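Local coordinates for Cag pathogenicity island protein (Cag10) (Helicobacter pylori 26695, PDB 6IQT), which probably serves, as a VirB8 homologue, as a membrane-anchored structural component of the cag type IV secretion system; this chain is probably its soluble part, at residues A[83-95]-A[107-119]. Numbering follows the deposited sequence.
Sequences KVRAEAIISSNIQ and LTFFITIKITPDT
Ser-92 stands in for a backbone carbonyl where the two antiparallel strands lose step: its OG accepts the N-H of Phe-110 at 3.0 Å and donates its own O-H to Asn-93 O in the same loop. A small hydroxyl suits this place, since it can take one bond and give another; chi1 of 77° sets OG between its backbone N and carbonyl carbon, facing Phe-110. The register moves by two residues across 91-94, and regular pairing resumes at Gln-95 and Thr-108. There water 2 accepts from Gln-95 NE2 and donates to Thr-108 O. Beside the break, Ser-91 OG and Thr-112 OG1 share a 3.1 Å hydrogen bond.

The face bearing Glu-87 and Lys-114 carries a salt-bridge network. Its stronger bond lies within one strand: Arg-85 NH2 donates to Glu-87 OE1 at 3.0 Å, on the anti side but tilted out of the carboxylate plane. The weak one crosses, from Lys-114 NZ to the same OE1 at 3.5 Å. Arg-85 NH1 and Lys-114 NZ, both donors, are modelled a doubtful 2.9 Å apart; the shared carboxylate probably offsets their charge. The guanidinium edge also gives a weak bond to Thr-116 OG1.

The other face is apolar. Ala-86 lies against Ile-113 and Ile-115, and Ala-88 is short enough to pack close under Phe-43 of helix 30-43, while Val-84 CG1 presses tightly on Ile-115 CG2 (3.4 Å). Ile-90 sets CD1 over one face of the Phe-109 ring, toward its rim, and Ile-94 lies alongside that phenylalanine. Strand 125-137 continues the sheet on the far side of strand 105-117. The arrangement is a long antiparallel hairpin with an irregular break in its first strand, part of the curved sheet packed against helices that characterises the NTF2-like fold of VirB8 domains.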
# COMPACT_ATOMS: atom_id res chain seq x y z
N LYS A 83 -21.71 -10.07 -11.03
CA LYS A 83 -22.57 -10.40 -9.90
C LYS A 83 -22.42 -9.48 -8.70
O LYS A 83 -23.22 -9.60 -7.76
CB LYS A 83 -22.29 -11.85 -9.44
CG LYS A 83 -22.55 -12.89 -10.51
CD LYS A 83 -22.48 -14.30 -9.94
CE LYS A 83 -21.93 -15.29 -10.96
NZ LYS A 83 -20.45 -15.25 -11.07
N VAL A 84 -21.43 -8.59 -8.68
CA VAL A 84 -21.15 -7.76 -7.51
C VAL A 84 -20.81 -6.34 -7.96
O VAL A 84 -20.16 -6.15 -8.99
CB VAL A 84 -19.98 -8.32 -6.68
CG1 VAL A 84 -20.02 -7.75 -5.29
CG2 VAL A 84 -20.01 -9.85 -6.63
N ARG A 85 -21.22 -5.34 -7.18
CA ARG A 85 -20.83 -3.95 -7.39
C ARG A 85 -20.08 -3.42 -6.17
O ARG A 85 -20.27 -3.90 -5.05
CB ARG A 85 -22.05 -3.09 -7.67
CG ARG A 85 -22.80 -2.68 -6.41
CD ARG A 85 -23.75 -1.53 -6.64
NE ARG A 85 -23.17 -0.18 -6.50
CZ ARG A 85 -22.68 0.37 -5.39
NH1 ARG A 85 -22.73 -0.31 -4.25
NH2 ARG A 85 -22.18 1.60 -5.44
N ALA A 86 -19.19 -2.45 -6.39
CA ALA A 86 -18.30 -1.95 -5.34
C ALA A 86 -18.25 -0.43 -5.37
O ALA A 86 -18.04 0.16 -6.43
CB ALA A 86 -16.88 -2.53 -5.49
N GLU A 87 -18.42 0.20 -4.21
CA GLU A 87 -18.35 1.66 -4.09
C GLU A 87 -17.29 2.01 -3.07
O GLU A 87 -17.36 1.55 -1.92
CB GLU A 87 -19.70 2.25 -3.69
CG GLU A 87 -19.67 3.71 -3.28
CD GLU A 87 -21.05 4.25 -2.93
OE1 GLU A 87 -22.05 3.53 -3.14
OE2 GLU A 87 -21.14 5.41 -2.47
N ALA A 88 -16.31 2.83 -3.48
CA ALA A 88 -15.13 3.18 -2.70
C ALA A 88 -15.15 4.68 -2.38
O ALA A 88 -15.24 5.51 -3.29
CB ALA A 88 -13.86 2.83 -3.47
N ILE A 89 -15.05 5.02 -1.09
CA ILE A 89 -15.08 6.40 -0.61
C ILE A 89 -13.84 6.65 0.25
O ILE A 89 -13.37 5.75 0.95
CB ILE A 89 -16.36 6.70 0.21
CG1 ILE A 89 -16.28 6.03 1.59
CG2 ILE A 89 -17.63 6.28 -0.55
CD1 ILE A 89 -17.60 5.87 2.32
N ILE A 90 -13.32 7.87 0.22
CA ILE A 90 -12.29 8.25 1.20
C ILE A 90 -13.01 8.55 2.51
O ILE A 90 -13.92 9.37 2.56
CB ILE A 90 -11.47 9.45 0.71
CG1 ILE A 90 -10.65 9.05 -0.53
CG2 ILE A 90 -10.55 9.99 1.84
CD1 ILE A 90 -9.90 10.23 -1.22
N SER A 91 -12.63 7.84 3.57
CA SER A 91 -13.40 7.89 4.81
C SER A 91 -12.66 8.59 5.94
O SER A 91 -13.07 8.49 7.10
CB SER A 91 -13.79 6.46 5.23
OG SER A 91 -12.66 5.62 5.32
N SER A 92 -11.59 9.31 5.64
CA SER A 92 -10.86 10.04 6.66
C SER A 92 -10.38 11.34 6.05
O SER A 92 -10.51 11.58 4.84
CB SER A 92 -9.68 9.23 7.20
OG SER A 92 -8.58 9.23 6.29
N ASN A 93 -9.80 12.19 6.90
CA ASN A 93 -9.06 13.33 6.40
C ASN A 93 -7.83 12.84 5.63
O ASN A 93 -7.31 11.75 5.89
CB ASN A 93 -8.66 14.26 7.56
CG ASN A 93 -7.88 13.54 8.67
OD1 ASN A 93 -8.40 12.64 9.33
ND2 ASN A 93 -6.63 13.93 8.87
N ILE A 94 -7.38 13.64 4.67
CA ILE A 94 -6.19 13.35 3.87
C ILE A 94 -5.01 14.09 4.48
O ILE A 94 -5.04 15.33 4.59
CB ILE A 94 -6.40 13.76 2.40
CG1 ILE A 94 -7.57 13.00 1.77
CG2 ILE A 94 -5.12 13.57 1.58
CD1 ILE A 94 -8.08 13.68 0.45
N GLN A 95 -3.97 13.36 4.86
CA GLN A 95 -2.73 13.96 5.32
C GLN A 95 -1.71 13.99 4.18
O GLN A 95 -1.69 13.10 3.33
CB GLN A 95 -2.17 13.19 6.51
CG GLN A 95 -3.17 13.13 7.65
CD GLN A 95 -2.55 12.68 8.93
OE1 GLN A 95 -2.07 13.49 9.72
NE2 GLN A 95 -2.54 11.37 9.16
N LEU A 107 0.28 11.35 -0.05
CA LEU A 107 -1.01 11.49 0.61
C LEU A 107 -1.32 10.21 1.38
O LEU A 107 -1.07 9.11 0.89
CB LEU A 107 -2.11 11.77 -0.43
CG LEU A 107 -1.96 12.98 -1.37
CD1 LEU A 107 -3.13 13.02 -2.37
CD2 LEU A 107 -1.91 14.29 -0.57
N THR A 108 -1.86 10.34 2.59
CA THR A 108 -2.23 9.15 3.36
C THR A 108 -3.65 9.32 3.91
O THR A 108 -4.02 10.39 4.39
CB THR A 108 -1.22 8.87 4.52
OG1 THR A 108 -0.98 10.07 5.25
CG2 THR A 108 0.12 8.39 3.97
N PHE A 109 -4.45 8.26 3.80
CA PHE A 109 -5.85 8.36 4.20
C PHE A 109 -6.42 6.95 4.27
O PHE A 109 -5.77 5.97 3.89
CB PHE A 109 -6.67 9.21 3.22
CG PHE A 109 -6.48 8.83 1.77
CD1 PHE A 109 -7.29 7.87 1.18
CD2 PHE A 109 -5.47 9.43 1.00
CE1 PHE A 109 -7.10 7.50 -0.16
CE2 PHE A 109 -5.29 9.07 -0.33
CZ PHE A 109 -6.10 8.10 -0.91
N PHE A 110 -7.64 6.86 4.77
CA PHE A 110 -8.36 5.60 4.85
C PHE A 110 -9.47 5.60 3.81
O PHE A 110 -10.02 6.65 3.47
CB PHE A 110 -8.97 5.39 6.24
CG PHE A 110 -7.94 5.20 7.34
CD1 PHE A 110 -7.34 3.97 7.54
CD2 PHE A 110 -7.59 6.25 8.17
CE1 PHE A 110 -6.41 3.78 8.55
CE2 PHE A 110 -6.66 6.07 9.18
CZ PHE A 110 -6.07 4.84 9.37
N ILE A 111 -9.81 4.41 3.31
CA ILE A 111 -10.95 4.26 2.41
C ILE A 111 -11.88 3.18 2.94
O ILE A 111 -11.48 2.28 3.68
CB ILE A 111 -10.55 3.94 0.95
CG1 ILE A 111 -9.92 2.57 0.82
CG2 ILE A 111 -9.64 5.02 0.37
CD1 ILE A 111 -9.78 2.13 -0.63
N THR A 112 -13.14 3.29 2.55
CA THR A 112 -14.14 2.28 2.85
C THR A 112 -14.71 1.83 1.51
O THR A 112 -15.02 2.67 0.66
CB THR A 112 -15.22 2.84 3.79
OG1 THR A 112 -14.63 3.19 5.05
CG2 THR A 112 -16.30 1.82 4.03
N ILE A 113 -14.79 0.53 1.31
CA ILE A 113 -15.34 -0.05 0.09
C ILE A 113 -16.61 -0.80 0.47
O ILE A 113 -16.58 -1.73 1.29
CB ILE A 113 -14.33 -0.98 -0.61
CG1 ILE A 113 -13.00 -0.26 -0.84
CG2 ILE A 113 -14.91 -1.50 -1.93
CD1 ILE A 113 -11.92 -1.13 -1.48
N LYS A 114 -17.73 -0.39 -0.11
CA LYS A 114 -19.01 -1.07 0.12
C LYS A 114 -19.26 -2.03 -1.04
O LYS A 114 -19.34 -1.61 -2.20
CB LYS A 114 -20.16 -0.08 0.26
CG LYS A 114 -21.50 -0.75 0.58
CD LYS A 114 -22.61 0.25 0.89
CE LYS A 114 -22.79 1.29 -0.22
NZ LYS A 114 -23.20 0.67 -1.51
N ILE A 115 -19.35 -3.31 -0.72
CA ILE A 115 -19.56 -4.37 -1.70
C ILE A 115 -20.99 -4.88 -1.52
O ILE A 115 -21.37 -5.32 -0.43
CB ILE A 115 -18.52 -5.49 -1.53
CG1 ILE A 115 -17.17 -5.03 -2.10
CG2 ILE A 115 -18.97 -6.76 -2.21
CD1 ILE A 115 -15.98 -5.36 -1.22
N THR A 116 -21.79 -4.75 -2.57
CA THR A 116 -23.16 -5.28 -2.56
C THR A 116 -23.32 -6.18 -3.77
O THR A 116 -23.22 -5.70 -4.92
CB THR A 116 -24.20 -4.16 -2.53
OG1 THR A 116 -24.09 -3.36 -3.71
CG2 THR A 116 -24.01 -3.25 -1.32
N PRO A 117 -23.50 -7.48 -3.59
CA PRO A 117 -23.70 -8.36 -4.75
C PRO A 117 -25.09 -8.20 -5.34
O PRO A 117 -26.08 -8.08 -4.62
CB PRO A 117 -23.48 -9.76 -4.17
CG PRO A 117 -22.59 -9.52 -2.99
CD PRO A 117 -23.15 -8.26 -2.39
N ASP A 118 -25.14 -8.18 -6.68
CA ASP A 118 -26.39 -8.09 -7.43
C ASP A 118 -27.24 -9.35 -7.33
O ASP A 118 -28.41 -9.31 -7.70
CB ASP A 118 -26.10 -7.80 -8.91
CG ASP A 118 -25.23 -6.57 -9.11
OD1 ASP A 118 -24.45 -6.22 -8.20
OD2 ASP A 118 -25.30 -5.94 -10.19
N THR A 119 -26.68 -10.45 -6.82
CA THR A 119 -27.35 -11.74 -6.81
C THR A 119 -28.02 -12.00 -5.46
O THR A 119 -27.80 -13.02 -4.81
CB THR A 119 -26.36 -12.85 -7.16
OG1 THR A 119 -26.93 -14.13 -6.83
CG2 THR A 119 -25.04 -12.66 -6.40
O HOH W 1 1.37 11.70 4.01
O HOH W 2 -4.82 10.04 7.44